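Peroxisomal acyl-coenzyme A oxidase 1 (PDB 1W07) oxidises long- and medium-chain acyl-CoAs to 2-trans-enoyl-CoAs in peroxisomal beta-oxidation, using FAD and molecular oxygen and releasing hydrogen peroxide. Local coordinates at residues 276-281 with 372-377; 284-289 with 350-355; 384-389 with 425-430. The protein carries 1 engineered substitution. One frame throughout, in Å; residues are numbered along the deposited sequence. Where two conformers were deposited one is given.

How the contacts relate
All three contacts lie among the helices of the C-alpha1 domain, and their chemistry follows their place. Contact 1, at the surface, has an aromatic pair and a bound platinum ion; contact 2, in the buried interior, packs an aliphatic pair and a glutamine against backbone; contact 3, also buried, is polar, an asparagine amide between two threonines beside the helix start that binds FAD. Helix 278-309 serves contacts 1 and 2, helix 370-398 contacts 1 and 3. Contacts 1 and 2 touch, Thr377 CG2 lying 3.8 Å from Leu351 CD2. Contacts 2 and 3 meet at Ile288 CG2 and Thr385 CG2, 3.6 Å apart, while contacts 1 and 3 stay about 6 Å apart at their nearest atoms.

Contact 1 (276-281 with 372-377); sequences LVYGTM and EAHACT. With PT (platinum (II) ion), chain M.
His374 NE2 binds a platinum ion at 2.1 Å, and the same imidazole leans on Tyr278 across the contact. The metal sits between the two helices. From the side of 276-281 it is approached by Met281, whose SD lies 3.2 Å from the platinum, a close approach; the bond to the metal here comes from His374 NE2. The methionine chain bends at its last torsion, bringing CE near the ion as well.

The rings of Tyr278 and His374 form a T-shaped (edge-to-face) pair, with centroids 5.1 Å apart and planes at 60°. The imidazole presents its CE1 corner to one face of the tyrosine, away from the ring centre, so that His374 CE1 is 3.7 Å from Tyr278 CG. With its CG anti to the carbonyl carbon (chi1 -58°), Tyr278 turns this face to the histidine. His374 starts from a less usual first torsion, -118°, which carries its ring across the gap between the helices.

In the same segment as the tyrosine, Val277 O accepts from Thr280 OG1 at 2.8 Å and from Thr280 N, two bonds on one carbonyl. Arg285 packs on His374, and Met281 touches Glu424, the inferred proton acceptor. Here two helices of the C-alpha1 domain meet beside the active site, where a histidine nitrogen with a thioether nearby offers a site consistent with platinum(II)'s usual preference for His and Met side chains.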
loop_
_atom_site.group_PDB
_atom_site.type_symbol
_atom_site.label_atom_id
_atom_site.label_comp_id
_atom_site.label_asym_id
_atom_site.label_seq_id
_atom_site.Cartn_x
_atom_site.Cartn_y
_atom_site.Cartn_z
ATOM N N LEU B 276 16.083 -23.830 24.439
ATOM C CA LEU B 276 15.211 -24.826 23.819
ATOM C C LEU B 276 13.774 -24.334 23.689
ATOM O O LEU B 276 12.824 -25.105 23.839
ATOM C CB LEU B 276 15.237 -26.141 24.605
ATOM C CG LEU B 276 16.515 -26.972 24.402
ATOM C CD1 LEU B 276 16.522 -28.172 25.338
ATOM C CD2 LEU B 276 16.585 -27.421 22.951
ATOM N N VAL B 277 13.623 -23.040 23.421
ATOM C CA VAL B 277 12.311 -22.422 23.236
ATOM C C VAL B 277 12.367 -21.611 21.948
ATOM O O VAL B 277 11.361 -21.452 21.254
ATOM C CB VAL B 277 11.934 -21.498 24.422
ATOM C CG1 VAL B 277 10.948 -20.426 23.975
ATOM C CG2 VAL B 277 11.299 -22.324 25.527
ATOM N N TYR B 278 13.555 -21.107 21.631
ATOM C CA TYR B 278 13.746 -20.329 20.416
ATOM C C TYR B 278 13.461 -21.215 19.206
ATOM O O TYR B 278 13.306 -20.723 18.088
ATOM C CB TYR B 278 15.182 -19.805 20.333
ATOM C CG TYR B 278 15.616 -18.943 21.501
ATOM C CD1 TYR B 278 14.773 -17.960 22.024
ATOM C CD2 TYR B 278 16.890 -19.077 22.056
ATOM C CE1 TYR B 278 15.189 -17.134 23.075
ATOM C CE2 TYR B 278 17.315 -18.256 23.105
ATOM C CZ TYR B 278 16.458 -17.285 23.607
ATOM O OH TYR B 278 16.870 -16.472 24.643
ATOM N N GLY B 279 13.396 -22.522 19.435
ATOM C CA GLY B 279 13.136 -23.449 18.349
ATOM C C GLY B 279 11.789 -23.230 17.688
ATOM O O GLY B 279 11.620 -23.494 16.494
ATOM N N THR B 280 10.823 -22.751 18.464
ATOM C CA THR B 280 9.492 -22.493 17.940
ATOM C C THR B 280 9.441 -21.183 17.152
ATOM O O THR B 280 8.824 -21.129 16.088
ATOM C CB THR B 280 8.443 -22.445 19.074
ATOM O OG1 THR B 280 8.832 -21.467 20.048
ATOM C CG2 THR B 280 8.321 -23.807 19.743
ATOM N N MET B 281 10.083 -20.132 17.658
ATOM C CA MET B 281 10.074 -18.857 16.942
ATOM C C MET B 281 10.769 -18.976 15.598
ATOM O O MET B 281 10.389 -18.305 14.640
ATOM C CB MET B 281 10.734 -17.742 17.760
ATOM C CG MET B 281 9.766 -16.963 18.634
ATOM S SD MET B 281 10.526 -15.522 19.415
ATOM C CE MET B 281 9.875 -14.167 18.351
ATOM N N GLU B 372 23.440 -16.864 14.809
ATOM C CA GLU B 372 23.284 -16.680 13.369
ATOM C C GLU B 372 21.866 -17.039 12.912
ATOM O O GLU B 372 21.238 -16.296 12.162
ATOM C CB GLU B 372 24.298 -17.547 12.614
ATOM C CG GLU B 372 24.337 -17.297 11.112
ATOM C CD GLU B 372 24.333 -18.582 10.299
ATOM O OE1 GLU B 372 25.099 -19.511 10.639
ATOM O OE2 GLU B 372 23.574 -18.660 9.312
ATOM N N ALA B 373 21.379 -18.183 13.380
ATOM C CA ALA B 373 20.049 -18.675 13.025
ATOM C C ALA B 373 18.983 -17.630 13.324
ATOM O O ALA B 373 18.064 -17.414 12.533
ATOM C CB ALA B 373 19.753 -19.956 13.777
ATOM N N HIS B 374 19.117 -16.979 14.470
ATOM C CA HIS B 374 18.176 -15.964 14.867
ATOM C C HIS B 374 18.211 -14.704 14.008
ATOM O O HIS B 374 17.151 -14.142 13.680
ATOM C CB HIS B 374 18.426 -15.598 16.313
ATOM C CG HIS B 374 17.254 -15.892 17.175
ATOM N ND1 HIS B 374 17.343 -16.055 18.537
ATOM C CD2 HIS B 374 15.956 -16.052 16.854
ATOM C CE1 HIS B 374 16.143 -16.319 19.016
ATOM N NE2 HIS B 374 15.292 -16.322 18.011
ATOM N N ALA B 375 19.419 -14.271 13.648
ATOM C CA ALA B 375 19.626 -13.100 12.809
ATOM C C ALA B 375 19.007 -13.312 11.435
ATOM O O ALA B 375 18.212 -12.495 10.974
ATOM C CB ALA B 375 21.121 -12.811 12.672
ATOM N N CYS B 376 19.384 -14.416 10.779
ATOM C CA CYS B 376 18.857 -14.748 9.456
ATOM C C CYS B 376 17.344 -14.790 9.456
ATOM O O CYS B 376 16.690 -14.143 8.630
ATOM C CB CYS B 376 19.378 -16.123 8.998
ATOM S SG CYS B 376 21.117 -16.193 8.547
ATOM N N THR B 377 16.772 -15.560 10.384
ATOM C CA THR B 377 15.328 -15.691 10.469
ATOM C C THR B 377 14.652 -14.335 10.667
ATOM O O THR B 377 13.742 -13.995 9.925
ATOM C CB THR B 377 14.897 -16.625 11.609
ATOM O OG1 THR B 377 15.480 -16.192 12.844
ATOM C CG2 THR B 377 15.340 -18.028 11.320
HETATM PT PT PT M . 13.454 -15.433 18.208
#

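Contact 2 (284-289 with 350-355); sequences VRQTIV and WLKWLY
Gln286 lies against the backbone of Leu351 and Lys352, bringing its CG within 3.6 Å of Leu351 O. The aliphatic part of the glutamine does this work. With CG anti to the backbone N, the chain first reaches straight out toward helix 328-363; the bend at the second torsion (chi2 -74°) then swings the amide along that helix instead of into it. NE2 passes 4.0 Å from Lys352 CB and finds its hydrogen-bond acceptor one turn earlier, at Gly348 O, so the buried amide N-H group has a backbone partner. Farther out, Gln286 OE1 comes to 4.1 Å from Lys352 CD, a loose van der Waals approach.

Lys352 also has a bent chain. It leaves the helix in an extended first step, kinks at chi2 so that its methylenes run past the glutamine amide, and kinks again near the end, where its ammonium group leads away from the contact.

One turn along helix 278-309, Val289 meets Leu351 at about a right angle. Leu351 CD1 comes up against the Val289 CG2 methyl at 3.4 Å, tighter than usual for two carbons, with Val289 CB at 3.7 Å. The leucine reaches this spot with a first torsion of -93°, well off a staggered value, which suggests some strain in the fit.

The segments run nearly antiparallel, their axes at 169° and 9.6 Å apart. Helix 370-398 packs on Arg285 and Ile288 of the first segment, Tyr355 meets the ring of Tyr283, and Trp350 makes a cation-pi contact with Lys534 of helix 516-538.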
loop_
_atom_site.group_PDB
_atom_site.type_symbol
_atom_site.label_atom_id
_atom_site.label_comp_id
_atom_site.label_asym_id
_atom_site.label_seq_id
_atom_site.Cartn_x
_atom_site.Cartn_y
_atom_site.Cartn_z
ATOM N N VAL B 284 7.930 -20.409 13.576
ATOM C CA VAL B 284 6.884 -19.445 13.257
ATOM C C VAL B 284 7.373 -18.449 12.206
ATOM O O VAL B 284 6.639 -18.092 11.282
ATOM C CB VAL B 284 6.441 -18.673 14.511
ATOM C CG1 VAL B 284 5.301 -17.739 14.170
ATOM C CG2 VAL B 284 6.018 -19.651 15.603
ATOM N N ARG B 285 8.620 -18.010 12.344
ATOM C CA ARG B 285 9.201 -17.062 11.408
ATOM C C ARG B 285 9.455 -17.716 10.065
ATOM O O ARG B 285 9.432 -17.060 9.020
ATOM C CB ARG B 285 10.495 -16.497 11.986
ATOM C CG ARG B 285 10.276 -15.622 13.205
ATOM C CD ARG B 285 11.594 -15.137 13.753
ATOM N NE ARG B 285 11.420 -14.098 14.762
ATOM C CZ ARG B 285 12.432 -13.519 15.397
ATOM N NH1 ARG B 285 13.681 -13.890 15.132
ATOM N NH2 ARG B 285 12.201 -12.564 16.282
ATOM N N GLN B 286 9.694 -19.021 10.096
ATOM C CA GLN B 286 9.941 -19.783 8.879
ATOM C C GLN B 286 8.634 -19.899 8.109
ATOM O O GLN B 286 8.618 -19.805 6.879
ATOM C CB GLN B 286 10.485 -21.179 9.238
ATOM C CG GLN B 286 10.878 -22.052 8.050
ATOM C CD GLN B 286 9.680 -22.602 7.294
ATOM O OE1 GLN B 286 8.708 -23.055 7.896
ATOM N NE2 GLN B 286 9.755 -22.588 5.967
ATOM N N THR B 287 7.541 -20.100 8.842
ATOM C CA THR B 287 6.225 -20.217 8.224
ATOM C C THR B 287 5.841 -18.868 7.608
ATOM O O THR B 287 5.224 -18.824 6.545
ATOM C CB THR B 287 5.141 -20.644 9.249
ATOM O OG1 THR B 287 4.900 -19.584 10.183
ATOM C CG2 THR B 287 5.595 -21.880 10.016
ATOM N N ILE B 288 6.214 -17.773 8.271
ATOM C CA ILE B 288 5.925 -16.429 7.766
ATOM C C ILE B 288 6.661 -16.204 6.434
ATOM O O ILE B 288 6.083 -15.734 5.458
ATOM C CB ILE B 288 6.351 -15.356 8.811
ATOM C CG1 ILE B 288 5.454 -15.457 10.049
ATOM C CG2 ILE B 288 6.270 -13.953 8.222
ATOM C CD1 ILE B 288 5.916 -14.594 11.190
ATOM N N VAL B 289 7.936 -16.553 6.387
ATOM C CA VAL B 289 8.702 -16.393 5.163
ATOM C C VAL B 289 8.051 -17.235 4.067
ATOM O O VAL B 289 7.859 -16.779 2.937
ATOM C CB VAL B 289 10.165 -16.838 5.349
ATOM C CG1 VAL B 289 10.904 -16.682 4.059
ATOM C CG2 VAL B 289 10.831 -16.008 6.443
ATOM N N TRP B 350 15.153 -23.184 2.181
ATOM C CA TRP B 350 16.394 -23.201 2.945
ATOM C C TRP B 350 16.108 -22.980 4.428
ATOM O O TRP B 350 16.667 -23.669 5.280
ATOM C CB TRP B 350 17.347 -22.118 2.434
ATOM C CG TRP B 350 18.604 -22.013 3.246
ATOM C CD1 TRP B 350 19.684 -22.855 3.204
ATOM C CD2 TRP B 350 18.898 -21.041 4.256
ATOM N NE1 TRP B 350 20.628 -22.466 4.129
ATOM C CE2 TRP B 350 20.173 -21.357 4.789
ATOM C CE3 TRP B 350 18.209 -19.933 4.768
ATOM C CZ2 TRP B 350 20.768 -20.601 5.808
ATOM C CZ3 TRP B 350 18.804 -19.181 5.787
ATOM C CH2 TRP B 350 20.068 -19.519 6.291
ATOM N N LEU B 351 15.245 -22.016 4.731
ATOM C CA LEU B 351 14.888 -21.728 6.111
ATOM C C LEU B 351 14.274 -22.941 6.796
ATOM O O LEU B 351 14.354 -23.085 8.018
ATOM C CB LEU B 351 13.917 -20.552 6.179
ATOM C CG LEU B 351 14.548 -19.178 6.374
ATOM C CD1 LEU B 351 13.431 -18.150 6.445
ATOM C CD2 LEU B 351 15.410 -19.151 7.651
ATOM N N LYS B 352 13.645 -23.809 6.018
ATOM C CA LYS B 352 13.056 -25.008 6.588
ATOM C C LYS B 352 14.206 -25.912 7.040
ATOM O O LYS B 352 14.225 -26.399 8.175
ATOM C CB LYS B 352 12.200 -25.731 5.550
ATOM C CG LYS B 352 11.543 -26.989 6.079
ATOM C CD LYS B 352 10.509 -26.705 7.164
ATOM C CE LYS B 352 9.954 -28.011 7.718
ATOM N NZ LYS B 352 9.493 -28.928 6.631
ATOM N N TRP B 353 15.165 -26.126 6.140
ATOM C CA TRP B 353 16.336 -26.942 6.436
ATOM C C TRP B 353 17.018 -26.384 7.689
ATOM O O TRP B 353 17.456 -27.136 8.556
ATOM C CB TRP B 353 17.320 -26.910 5.259
ATOM C CG TRP B 353 18.662 -27.500 5.593
ATOM C CD1 TRP B 353 19.003 -28.826 5.591
ATOM C CD2 TRP B 353 19.805 -26.797 6.095
ATOM N NE1 TRP B 353 20.281 -28.987 6.072
ATOM C CE2 TRP B 353 20.797 -27.758 6.388
ATOM C CE3 TRP B 353 20.084 -25.443 6.332
ATOM C CZ2 TRP B 353 22.049 -27.412 6.905
ATOM C CZ3 TRP B 353 21.334 -25.094 6.850
ATOM C CH2 TRP B 353 22.301 -26.078 7.130
ATOM N N LEU B 354 17.101 -25.061 7.771
ATOM C CA LEU B 354 17.717 -24.399 8.911
ATOM C C LEU B 354 16.944 -24.689 10.193
ATOM O O LEU B 354 17.536 -24.928 11.250
ATOM C CB LEU B 354 17.763 -22.891 8.677
ATOM C CG LEU B 354 18.347 -22.049 9.810
ATOM C CD1 LEU B 354 19.757 -22.525 10.111
ATOM C CD2 LEU B 354 18.342 -20.580 9.415
ATOM N N TYR B 355 15.619 -24.658 10.099
ATOM C CA TYR B 355 14.780 -24.926 11.255
ATOM C C TYR B 355 15.154 -26.261 11.873
ATOM O O TYR B 355 15.382 -26.355 13.078
ATOM C CB TYR B 355 13.310 -24.966 10.860
ATOM C CG TYR B 355 12.451 -25.632 11.913
ATOM C CD1 TYR B 355 12.270 -25.041 13.159
ATOM C CD2 TYR B 355 11.843 -26.861 11.672
ATOM C CE1 TYR B 355 11.503 -25.651 14.142
ATOM C CE2 TYR B 355 11.071 -27.493 12.652
ATOM C CZ TYR B 355 10.908 -26.875 13.889
ATOM O OH TYR B 355 10.167 -27.469 14.883
#

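Contact 3 (384-389 with 425-430); sequences TTTATA and GDNVVL. With FAD (flavin-adenine dinucleotide), chain I.
Asn427 reaches from the first turn of helix 427-443 to a pair of threonines on helix 370-398. Its CB passes 3.9 Å from Thr386 OG1, and CG then comes to 3.4 Å from Thr385 OG1. At the tip the amide divides its work: OD1 accepts from Lys381 NZ, while ND2 points between the two hydroxyls. The bond from Asn427 ND2 to Thr385 OG1 is the sounder, 2.7 Å with an N-H...O angle of 147°, the oxygen tilted somewhat out of the amide plane. The second bond, Asn427 ND2 to Thr386 OG1 at 2.8 Å, is bent to 122° and weak. Both hydroxyls in turn hydrogen-bond to carbonyls of their own helix, Thr385 OG1 to Lys381 O and Thr386 OG1 to Ser382 O, which fixes the oxygens facing the amide.

One residue earlier, Asp426 is the N-cap of the same helix. Its OD1 is held by three groups: Val428 N from above the carboxylate plane, Val429 N at the anti lone pair, and the ribose hydroxyl O2B of FAD, 2.7 Å from Asp426 OD1. Val429 CG2 lies 3.6 Å from N7A of the adenine, and the Val429 side chain also packs on Phe313 of the second subunit, which adds Arg310 and Gln330 to the hydrogen bonding of FAD. This is the adenosine end of an FAD site built across the dimer, where a capped helix start receives the cofactor.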
loop_
_atom_site.group_PDB
_atom_site.type_symbol
_atom_site.label_atom_id
_atom_site.label_comp_id
_atom_site.label_asym_id
_atom_site.label_seq_id
_atom_site.Cartn_x
_atom_site.Cartn_y
_atom_site.Cartn_z
ATOM N N THR B 384 11.298 -10.280 3.481
ATOM C CA THR B 384 10.245 -10.871 2.653
ATOM C C THR B 384 8.854 -10.292 2.874
ATOM O O THR B 384 8.106 -10.087 1.904
ATOM C CB THR B 384 10.185 -12.406 2.819
ATOM O OG1 THR B 384 9.834 -12.743 4.172
ATOM C CG2 THR B 384 11.547 -13.019 2.506
ATOM N N THR B 385 8.486 -10.027 4.132
ATOM C CA THR B 385 7.157 -9.483 4.402
ATOM C C THR B 385 7.022 -8.084 3.859
ATOM O O THR B 385 5.993 -7.732 3.297
ATOM C CB THR B 385 6.818 -9.471 5.906
ATOM O OG1 THR B 385 7.829 -8.764 6.629
ATOM C CG2 THR B 385 6.716 -10.879 6.429
ATOM N N THR B 386 8.058 -7.272 4.044
ATOM C CA THR B 386 8.053 -5.904 3.550
ATOM C C THR B 386 7.961 -5.953 2.027
ATOM O O THR B 386 7.099 -5.309 1.422
ATOM C CB THR B 386 9.350 -5.171 3.996
ATOM O OG1 THR B 386 9.323 -5.028 5.422
ATOM C CG2 THR B 386 9.476 -3.791 3.325
ATOM N N ALA B 387 8.831 -6.731 1.391
ATOM C CA ALA B 387 8.821 -6.798 -0.076
ATOM C C ALA B 387 7.499 -7.321 -0.614
ATOM O O ALA B 387 7.016 -6.840 -1.640
ATOM C CB ALA B 387 9.968 -7.677 -0.582
ATOM N N THR B 388 6.906 -8.289 0.084
ATOM C CA THR B 388 5.646 -8.897 -0.357
ATOM C C THR B 388 4.472 -7.940 -0.245
ATOM O O THR B 388 3.678 -7.817 -1.186
ATOM C CB THR B 388 5.369 -10.203 0.427
ATOM O OG1 THR B 388 6.425 -11.130 0.149
ATOM C CG2 THR B 388 4.015 -10.830 0.022
ATOM N N ALA B 389 4.355 -7.270 0.900
ATOM C CA ALA B 389 3.276 -6.315 1.126
ATOM C C ALA B 389 3.314 -5.227 0.054
ATOM O O ALA B 389 2.301 -4.924 -0.577
ATOM C CB ALA B 389 3.425 -5.696 2.526
ATOM N N GLY B 425 6.775 -9.347 15.700
ATOM C CA GLY B 425 7.812 -8.334 15.762
ATOM C C GLY B 425 7.797 -7.350 14.608
ATOM O O GLY B 425 7.742 -7.743 13.438
ATOM N N ASP B 426 7.836 -6.063 14.946
ATOM C CA ASP B 426 7.855 -4.980 13.965
ATOM C C ASP B 426 9.069 -5.159 13.048
ATOM O O ASP B 426 10.187 -5.389 13.513
ATOM C CB ASP B 426 7.929 -3.633 14.688
ATOM C CG ASP B 426 8.083 -2.466 13.735
ATOM O OD1 ASP B 426 9.238 -2.108 13.428
ATOM O OD2 ASP B 426 7.051 -1.909 13.293
ATOM N N ASN B 427 8.831 -5.046 11.743
ATOM C CA ASN B 427 9.869 -5.226 10.739
ATOM C C ASN B 427 11.134 -4.398 10.915
ATOM O O ASN B 427 12.226 -4.887 10.644
ATOM C CB ASN B 427 9.286 -5.026 9.334
ATOM C CG ASN B 427 8.631 -6.287 8.813
ATOM O OD1 ASN B 427 8.667 -7.321 9.487
ATOM N ND2 ASN B 427 8.045 -6.224 7.627
ATOM N N VAL B 428 10.997 -3.159 11.377
ATOM C CA VAL B 428 12.158 -2.310 11.579
ATOM C C VAL B 428 12.892 -2.746 12.840
ATOM O O VAL B 428 14.131 -2.777 12.877
ATOM C CB VAL B 428 11.744 -0.838 11.691
ATOM C CG1 VAL B 428 12.926 0.013 12.107
ATOM C CG2 VAL B 428 11.195 -0.368 10.356
ATOM N N VAL B 429 12.134 -3.089 13.878
ATOM C CA VAL B 429 12.737 -3.549 15.113
ATOM C C VAL B 429 13.541 -4.824 14.847
ATOM O O VAL B 429 14.654 -4.974 15.348
ATOM C CB VAL B 429 11.663 -3.841 16.185
ATOM C CG1 VAL B 429 12.313 -4.467 17.401
ATOM C CG2 VAL B 429 10.951 -2.553 16.577
ATOM N N LEU B 430 12.985 -5.743 14.055
ATOM C CA LEU B 430 13.679 -6.994 13.749
ATOM C C LEU B 430 15.000 -6.779 13.013
ATOM O O LEU B 430 15.984 -7.466 13.286
ATOM C CB LEU B 430 12.776 -7.928 12.924
ATOM C CG LEU B 430 11.610 -8.536 13.701
ATOM C CD1 LEU B 430 10.628 -9.243 12.763
ATOM C CD2 LEU B 430 12.171 -9.497 14.735
HETATM P PA FAD I . 5.673 -0.907 17.966
HETATM O O1A FAD I . 6.691 -1.940 18.256
HETATM O O2A FAD I . 5.176 -0.086 19.091
HETATM O O5B FAD I . 6.245 0.051 16.808
HETATM C C5B FAD I . 5.523 1.210 16.385
HETATM C C4B FAD I . 6.437 2.127 15.566
HETATM O O4B FAD I . 7.569 2.456 16.393
HETATM C C3B FAD I . 6.989 1.402 14.335
HETATM O O3B FAD I . 7.324 2.356 13.325
HETATM C C2B FAD I . 8.249 0.742 14.891
HETATM O O2B FAD I . 9.221 0.582 13.856
HETATM C C1B FAD I . 8.743 1.841 15.836
HETATM N N9A FAD I . 9.613 1.282 16.898
HETATM C C8A FAD I . 9.207 0.608 17.974
HETATM N N7A FAD I . 10.265 0.255 18.706
HETATM C C5A FAD I . 11.353 0.702 18.090
HETATM C C6A FAD I . 12.711 0.649 18.378
HETATM N N6A FAD I . 13.169 -0.028 19.426
HETATM N N1A FAD I . 13.605 1.280 17.505
HETATM C C2A FAD I . 13.122 1.936 16.368
HETATM N N3A FAD I . 11.824 1.955 16.122
HETATM C C4A FAD I . 10.938 1.363 16.942
HETATM N N1 FAD I . -0.342 -10.500 19.546
HETATM C C2 FAD I . -0.559 -11.626 20.349
HETATM O O2 FAD I . -0.042 -11.697 21.462
HETATM N N3 FAD I . -1.381 -12.659 19.874
HETATM C C4 FAD I . -1.981 -12.559 18.612
HETATM O O4 FAD I . -2.673 -13.488 18.192
HETATM C C4X FAD I . -1.777 -11.425 17.831
HETATM N N5 FAD I . -2.433 -11.274 16.600
HETATM C C5X FAD I . -2.250 -10.132 15.816
HETATM C C6 FAD I . -2.997 -9.952 14.657
HETATM C C7 FAD I . -2.900 -8.767 13.939
HETATM C C7M FAD I . -3.749 -8.601 12.679
HETATM C C8 FAD I . -2.044 -7.752 14.379
HETATM C C8M FAD I . -1.917 -6.437 13.607
HETATM C C9 FAD I . -1.291 -7.941 15.532
HETATM C C9A FAD I . -1.384 -9.124 16.259
HETATM N N10 FAD I . -0.686 -9.300 17.462
HETATM C C10 FAD I . -0.955 -10.404 18.289
HETATM C "C1'" FAD I . 0.265 -8.270 17.951
HETATM C "C2'" FAD I . 1.583 -8.366 17.177
HETATM O "O2'" FAD I . 2.097 -9.697 17.253
HETATM C "C3'" FAD I . 2.661 -7.381 17.639
HETATM O "O3'" FAD I . 2.932 -7.586 19.028
HETATM C "C4'" FAD I . 2.256 -5.920 17.429
HETATM O "O4'" FAD I . 1.473 -5.760 16.243
HETATM C "C5'" FAD I . 3.518 -5.062 17.334
HETATM O "O5'" FAD I . 3.184 -3.726 16.960
HETATM P P FAD I . 3.352 -2.513 17.998
HETATM O O1P FAD I . 2.046 -1.824 18.070
HETATM O O2P FAD I . 3.954 -3.033 19.246
HETATM O O3P FAD I . 4.413 -1.581 17.232
#